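Local atomic coordinates of URE2 protein (Saccharomyces cerevisiae, PDB entry 1K0D), a protein that binds glutathione, reduces peroxides with it, and represses nitrogen-utilization genes in yeast by holding GATA-type transcriptional activators in the cytoplasm. Residues S6-F11 with N46-D51; F32-V37 with A89-L94. All coordinates share one frame; numbering follows the deposited sequence.

Contact 1 (S6-F11 with N46-D51)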
loop_
_atom_site.group_PDB
_atom_site.type_symbol
_atom_site.label_atom_id
_atom_site.label_comp_id
_atom_site.label_asym_id
_atom_site.label_seq_id
_atom_site.Cartn_x
_atom_site.Cartn_y
_atom_site.Cartn_z
ATOM N N SER B 6 27.907 4.629 12.705
ATOM C CA SER B 6 28.224 5.621 13.770
ATOM C C SER B 6 27.425 6.907 13.569
ATOM O O SER B 6 26.902 7.481 14.525
ATOM C CB SER B 6 29.723 5.932 13.766
ATOM O OG SER B 6 30.139 6.422 12.503
ATOM N N ARG B 7 27.341 7.355 12.321
ATOM C CA ARG B 7 26.596 8.564 11.985
ATOM C C ARG B 7 25.154 8.443 12.467
ATOM O O ARG B 7 24.671 9.273 13.239
ATOM C CB ARG B 7 26.610 8.778 10.472
ATOM C CG ARG B 7 25.592 9.789 9.965
ATOM C CD ARG B 7 25.386 9.613 8.470
ATOM N NE ARG B 7 24.336 10.472 7.935
ATOM C CZ ARG B 7 23.871 10.389 6.691
ATOM N NH1 ARG B 7 24.360 9.483 5.855
ATOM N NH2 ARG B 7 22.918 11.215 6.281
ATOM N N ILE B 8 24.474 7.401 12.000
ATOM C CA ILE B 8 23.086 7.152 12.369
ATOM C C ILE B 8 23.015 6.717 13.829
ATOM O O ILE B 8 22.028 6.978 14.520
ATOM C CB ILE B 8 22.465 6.043 11.493
ATOM C CG1 ILE B 8 22.732 6.329 10.013
ATOM C CG2 ILE B 8 20.969 5.956 11.748
ATOM C CD1 ILE B 8 22.167 7.644 9.513
ATOM N N THR B 9 24.070 6.053 14.292
ATOM C CA THR B 9 24.138 5.579 15.668
ATOM C C THR B 9 24.113 6.764 16.624
ATOM O O THR B 9 23.432 6.734 17.651
ATOM C CB THR B 9 25.427 4.768 15.919
ATOM O OG1 THR B 9 25.481 3.659 15.012
ATOM C CG2 THR B 9 25.457 4.245 17.346
ATOM N N LYS B 10 24.857 7.809 16.277
ATOM C CA LYS B 10 24.916 9.001 17.105
ATOM C C LYS B 10 23.534 9.638 17.202
ATOM O O LYS B 10 23.116 10.065 18.279
ATOM C CB LYS B 10 25.913 10.007 16.523
ATOM C CG LYS B 10 26.321 11.101 17.501
ATOM C CD LYS B 10 27.368 12.031 16.903
ATOM C CE LYS B 10 27.960 12.952 17.960
ATOM N NZ LYS B 10 26.918 13.763 18.646
ATOM N N PHE B 11 22.826 9.694 16.075
ATOM C CA PHE B 11 21.491 10.282 16.042
ATOM C C PHE B 11 20.571 9.641 17.069
ATOM O O PHE B 11 19.836 10.337 17.770
ATOM C CB PHE B 11 20.856 10.137 14.656
ATOM C CG PHE B 11 19.420 10.595 14.598
ATOM C CD1 PHE B 11 19.100 11.942 14.740
ATOM C CD2 PHE B 11 18.389 9.674 14.438
ATOM C CE1 PHE B 11 17.771 12.367 14.726
ATOM C CE2 PHE B 11 17.059 10.089 14.423
ATOM C CZ PHE B 11 16.749 11.439 14.568
ATOM N N ASN B 46 13.301 17.165 9.725
ATOM C CA ASN B 46 14.714 17.081 9.363
ATOM C C ASN B 46 14.862 15.807 8.539
ATOM O O ASN B 46 14.326 14.757 8.911
ATOM C CB ASN B 46 15.587 16.969 10.612
ATOM C CG ASN B 46 17.046 16.689 10.283
ATOM O OD1 ASN B 46 17.810 16.218 11.132
ATOM N ND2 ASN B 46 17.442 16.985 9.047
ATOM N N THR B 47 15.580 15.895 7.424
ATOM C CA THR B 47 15.780 14.735 6.568
ATOM C C THR B 47 17.187 14.159 6.678
ATOM O O THR B 47 18.177 14.887 6.631
ATOM C CB THR B 47 15.528 15.069 5.084
ATOM O OG1 THR B 47 14.211 15.606 4.924
ATOM C CG2 THR B 47 15.655 13.811 4.229
ATOM N N ILE B 48 17.268 12.843 6.831
ATOM C CA ILE B 48 18.553 12.168 6.899
ATOM C C ILE B 48 18.647 11.275 5.672
ATOM O O ILE B 48 17.821 10.375 5.486
ATOM C CB ILE B 48 18.682 11.288 8.155
ATOM C CG1 ILE B 48 18.656 12.160 9.410
ATOM C CG2 ILE B 48 19.970 10.475 8.081
ATOM C CD1 ILE B 48 18.797 11.369 10.712
ATOM N N PHE B 49 19.632 11.533 4.820
ATOM C CA PHE B 49 19.796 10.714 3.632
ATOM C C PHE B 49 20.697 9.532 3.955
ATOM O O PHE B 49 21.897 9.695 4.184
ATOM C CB PHE B 49 20.388 11.529 2.476
ATOM C CG PHE B 49 19.506 12.662 2.023
ATOM C CD1 PHE B 49 19.643 13.933 2.573
ATOM C CD2 PHE B 49 18.508 12.446 1.080
ATOM C CE1 PHE B 49 18.798 14.978 2.191
ATOM C CE2 PHE B 49 17.656 13.481 0.691
ATOM C CZ PHE B 49 17.803 14.750 1.250
ATOM N N LEU B 50 20.103 8.343 3.993
ATOM C CA LEU B 50 20.847 7.127 4.277
ATOM C C LEU B 50 21.738 6.770 3.096
ATOM O O LEU B 50 21.291 6.740 1.950
ATOM C CB LEU B 50 19.893 5.961 4.560
ATOM C CG LEU B 50 19.076 6.010 5.853
ATOM C CD1 LEU B 50 18.167 4.794 5.936
ATOM C CD2 LEU B 50 20.023 6.044 7.049
ATOM N N ASP B 51 23.004 6.501 3.392
ATOM C CA ASP B 51 23.978 6.120 2.382
ATOM C C ASP B 51 23.944 4.597 2.292
ATOM O O ASP B 51 24.654 3.909 3.032
ATOM C CB ASP B 51 25.372 6.586 2.805
ATOM C CG ASP B 51 26.435 6.258 1.780
ATOM O OD1 ASP B 51 26.512 5.087 1.353
ATOM O OD2 ASP B 51 27.202 7.173 1.411
#

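Contact 2 (F32-V37 with A89-L94)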
loop_
_atom_site.group_PDB
_atom_site.type_symbol
_atom_site.label_atom_id
_atom_site.label_comp_id
_atom_site.label_asym_id
_atom_site.label_seq_id
_atom_site.Cartn_x
_atom_site.Cartn_y
_atom_site.Cartn_z
ATOM N N PHE B 32 10.386 11.717 -1.302
ATOM C CA PHE B 32 9.835 13.026 -1.623
ATOM C C PHE B 32 8.316 13.046 -1.470
ATOM O O PHE B 32 7.732 14.104 -1.247
ATOM C CB PHE B 32 10.234 13.446 -3.043
ATOM C CG PHE B 32 11.703 13.731 -3.192
ATOM C CD1 PHE B 32 12.619 12.692 -3.337
ATOM C CD2 PHE B 32 12.179 15.039 -3.135
ATOM C CE1 PHE B 32 13.992 12.950 -3.422
ATOM C CE2 PHE B 32 13.546 15.313 -3.219
ATOM C CZ PHE B 32 14.457 14.265 -3.363
ATOM N N LYS B 33 7.679 11.882 -1.588
ATOM C CA LYS B 33 6.231 11.804 -1.436
ATOM C C LYS B 33 5.868 12.189 -0.004
ATOM O O LYS B 33 4.874 12.872 0.228
ATOM C CB LYS B 33 5.719 10.388 -1.712
ATOM C CG LYS B 33 4.200 10.268 -1.608
ATOM C CD LYS B 33 3.738 8.834 -1.400
ATOM C CE LYS B 33 4.219 7.918 -2.504
ATOM N NZ LYS B 33 3.815 6.502 -2.226
ATOM N N VAL B 34 6.680 11.749 0.955
ATOM C CA VAL B 34 6.426 12.065 2.353
ATOM C C VAL B 34 6.835 13.510 2.633
ATOM O O VAL B 34 6.143 14.223 3.345
ATOM C CB VAL B 34 7.202 11.108 3.308
ATOM C CG1 VAL B 34 7.049 11.574 4.739
ATOM C CG2 VAL B 34 6.654 9.670 3.181
ATOM N N ALA B 35 7.960 13.937 2.065
ATOM C CA ALA B 35 8.436 15.305 2.257
ATOM C C ALA B 35 7.357 16.280 1.794
ATOM O O ALA B 35 7.079 17.273 2.459
ATOM C CB ALA B 35 9.730 15.532 1.468
ATOM N N ILE B 36 6.740 15.982 0.658
ATOM C CA ILE B 36 5.681 16.827 0.124
ATOM C C ILE B 36 4.503 16.988 1.093
ATOM O O ILE B 36 4.063 18.107 1.362
ATOM C CB ILE B 36 5.159 16.267 -1.217
ATOM C CG1 ILE B 36 6.192 16.535 -2.318
ATOM C CG2 ILE B 36 3.811 16.894 -1.562
ATOM C CD1 ILE B 36 5.828 15.952 -3.651
ATOM N N VAL B 37 3.997 15.881 1.627
ATOM C CA VAL B 37 2.865 15.963 2.550
ATOM C C VAL B 37 3.276 16.626 3.857
ATOM O O VAL B 37 2.509 17.375 4.457
ATOM C CB VAL B 37 2.275 14.569 2.831
ATOM C CG1 VAL B 37 1.173 14.659 3.895
ATOM C CG2 VAL B 37 1.725 13.996 1.535
ATOM N N ALA B 89 1.569 4.456 4.793
ATOM C CA ALA B 89 1.185 4.522 6.203
ATOM C C ALA B 89 1.606 5.871 6.781
ATOM O O ALA B 89 0.919 6.435 7.634
ATOM C CB ALA B 89 1.836 3.369 6.995
ATOM N N ILE B 90 2.744 6.385 6.323
ATOM C CA ILE B 90 3.213 7.680 6.806
ATOM C C ILE B 90 2.201 8.778 6.432
ATOM O O ILE B 90 1.861 9.618 7.268
ATOM C CB ILE B 90 4.624 8.020 6.229
ATOM C CG1 ILE B 90 5.668 7.063 6.824
ATOM C CG2 ILE B 90 5.012 9.452 6.576
ATOM C CD1 ILE B 90 7.046 7.201 6.218
ATOM N N LEU B 91 1.702 8.753 5.195
ATOM C CA LEU B 91 0.733 9.756 4.748
ATOM C C LEU B 91 -0.538 9.727 5.573
ATOM O O LEU B 91 -1.032 10.782 5.996
ATOM C CB LEU B 91 0.372 9.576 3.265
ATOM C CG LEU B 91 1.488 9.758 2.231
ATOM C CD1 LEU B 91 0.873 10.063 0.867
ATOM C CD2 LEU B 91 2.420 10.878 2.665
ATOM N N LEU B 92 -1.071 8.528 5.807
ATOM C CA LEU B 92 -2.286 8.409 6.599
ATOM C C LEU B 92 -2.031 8.881 8.028
ATOM O O LEU B 92 -2.897 9.472 8.658
ATOM C CB LEU B 92 -2.807 6.963 6.600
ATOM C CG LEU B 92 -3.410 6.477 5.274
ATOM C CD1 LEU B 92 -4.009 5.089 5.471
ATOM C CD2 LEU B 92 -4.492 7.460 4.792
ATOM N N HIS B 93 -0.837 8.632 8.540
ATOM C CA HIS B 93 -0.533 9.073 9.891
ATOM C C HIS B 93 -0.533 10.604 9.940
ATOM O O HIS B 93 -1.088 11.208 10.856
ATOM C CB HIS B 93 0.828 8.541 10.332
ATOM C CG HIS B 93 1.170 8.884 11.747
ATOM N ND1 HIS B 93 2.044 9.898 12.078
ATOM C CD2 HIS B 93 0.730 8.369 12.917
ATOM C CE1 HIS B 93 2.126 9.991 13.393
ATOM N NE2 HIS B 93 1.337 9.075 13.925
ATOM N N LEU B 94 0.080 11.222 8.936
ATOM C CA LEU B 94 0.155 12.679 8.877
ATOM C C LEU B 94 -1.194 13.387 8.738
ATOM O O LEU B 94 -1.475 14.330 9.485
ATOM C CB LEU B 94 1.091 13.115 7.747
ATOM C CG LEU B 94 2.547 12.695 7.977
ATOM C CD1 LEU B 94 3.418 13.231 6.850
ATOM C CD2 LEU B 94 3.027 13.235 9.317
#

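Contact 1 (S6-F11 with N46-D51)
One face of the Phe-11 ring carries the CD1 methyl of Ile-48, which stands 4.0 Å from the ring centroid and only 8° off the ring normal, a CH-pi contact over the centre of the face. Phe-11 CG lies anti to the backbone N (chi1 174°), and the extended tip of Ile-48 crosses the ring obliquely. On the Phe-49 ring, Thr-47 CG2 of the same strand lies over one face, displaced toward the rim. The third flat group, the Arg-7 guanidinium, meets the carbonyl O of Phe-49 edge-on, close to the guanidinium plane. Arg-7 NH2 donates to Phe-49 O at 2.8 Å, and Arg-7 NH1 adds a weak bond to the same Phe-49 O at 3.0 Å. Neither bond is straight; NH2 approaches from above the carbonyl plane, 46° out of it. Ile-48 CG2 touches Arg-7 NH2 obliquely. The strand involved, 45-49, is an outermost strand of the four-stranded mixed sheet of the thioredoxin-like GST N-terminal domain, hydrogen-bonded to strand 20-24, and helix 7-11 packs beside it with the axes 11.2 Å apart. Between ring and guanidinium, Ile-8 CD1 reaches Leu-50 CD2 at 3.6 Å and Ile-48 CG2 at 3.9 Å, so one methyl bridges both residues. Arg-7 NH1 also forms a salt bridge with Glu-56, whose OE1 accepts from Asp-51 N as well; Asp-51 OD1 in turn takes the N-H of Leu-54.

Contact 2 (F32-V37 with A89-L94)
Leu-91, Val-34 and Val-37 have the most surface buried where residues 32-37 and 89-94 meet, and all three contribute branched apolar ends. Leu-91 CG is anti to its carbonyl carbon (chi1 -63°), which brings the two methyls nearer helix 29-40 although its CB does not point straight at it. Its CD2 presses on Val-37 CG2 at 3.4 Å, closer than two methyls normally sit, while its CD1 meets Lys-33 CD at 3.9 Å. Val-37, with CG1 anti to the backbone N (chi1 175°), divides its branches: CG2 takes Leu-91, and CG1 lies 4.0 Å from Leu-94 CD1. Val-34 has the same rotamer but sends both methyls to Ile-90, crossing it at about a right angle; the closest pair, Val-34 CG1 to Ile-90 CG2, is again tight at 3.5 Å. No hydrogen bond joins the two segments, and all six touching residues are buried. Lys-33 gives only its aliphatic length: the chain bends at its third torsion, and NZ donates to Ser-87 OG of a glutathione-binding residue; nearest atoms of the Lys-33 side chain and the bound glutathione are about 4 Å apart. The axes run nearly parallel, 7° apart at 9.9 Å, consistent with two helices on the same side of the sheet in a GST thioredoxin-like domain. Helix 251-258 covers Ala-35 and Ile-36, helix 112-142 lies against Lys-33, Leu-91 and Leu-92, strand 82-85 underlies Ile-90 and His-93, and Asn-119 and Ser-116 of the second subunit pack on Ala-89, Leu-92 and His-93.

Overall arrangement
Contact 2 lies deep, its centre about 7 Å from the centre of the chain, whereas contact 1 sits about 21 Å out and is only partly buried. The chemistry follows that difference: 32-37 with 89-94 is joined by aliphatic carbons alone, while 6-11 with 46-51 mixes methyl and ring packing with a guanidinium-to-carbonyl grip. The buried areas are similar, 283 Å² in contact 1 and 300 Å² in contact 2. The contacts share no helix or strand, but helix 29-40 of contact 2 leads along the chain into strand 45-49 of contact 1. Their nearest atoms remain about 5 Å apart without touching. Other subunit atoms reach contact 2, none reach contact 1.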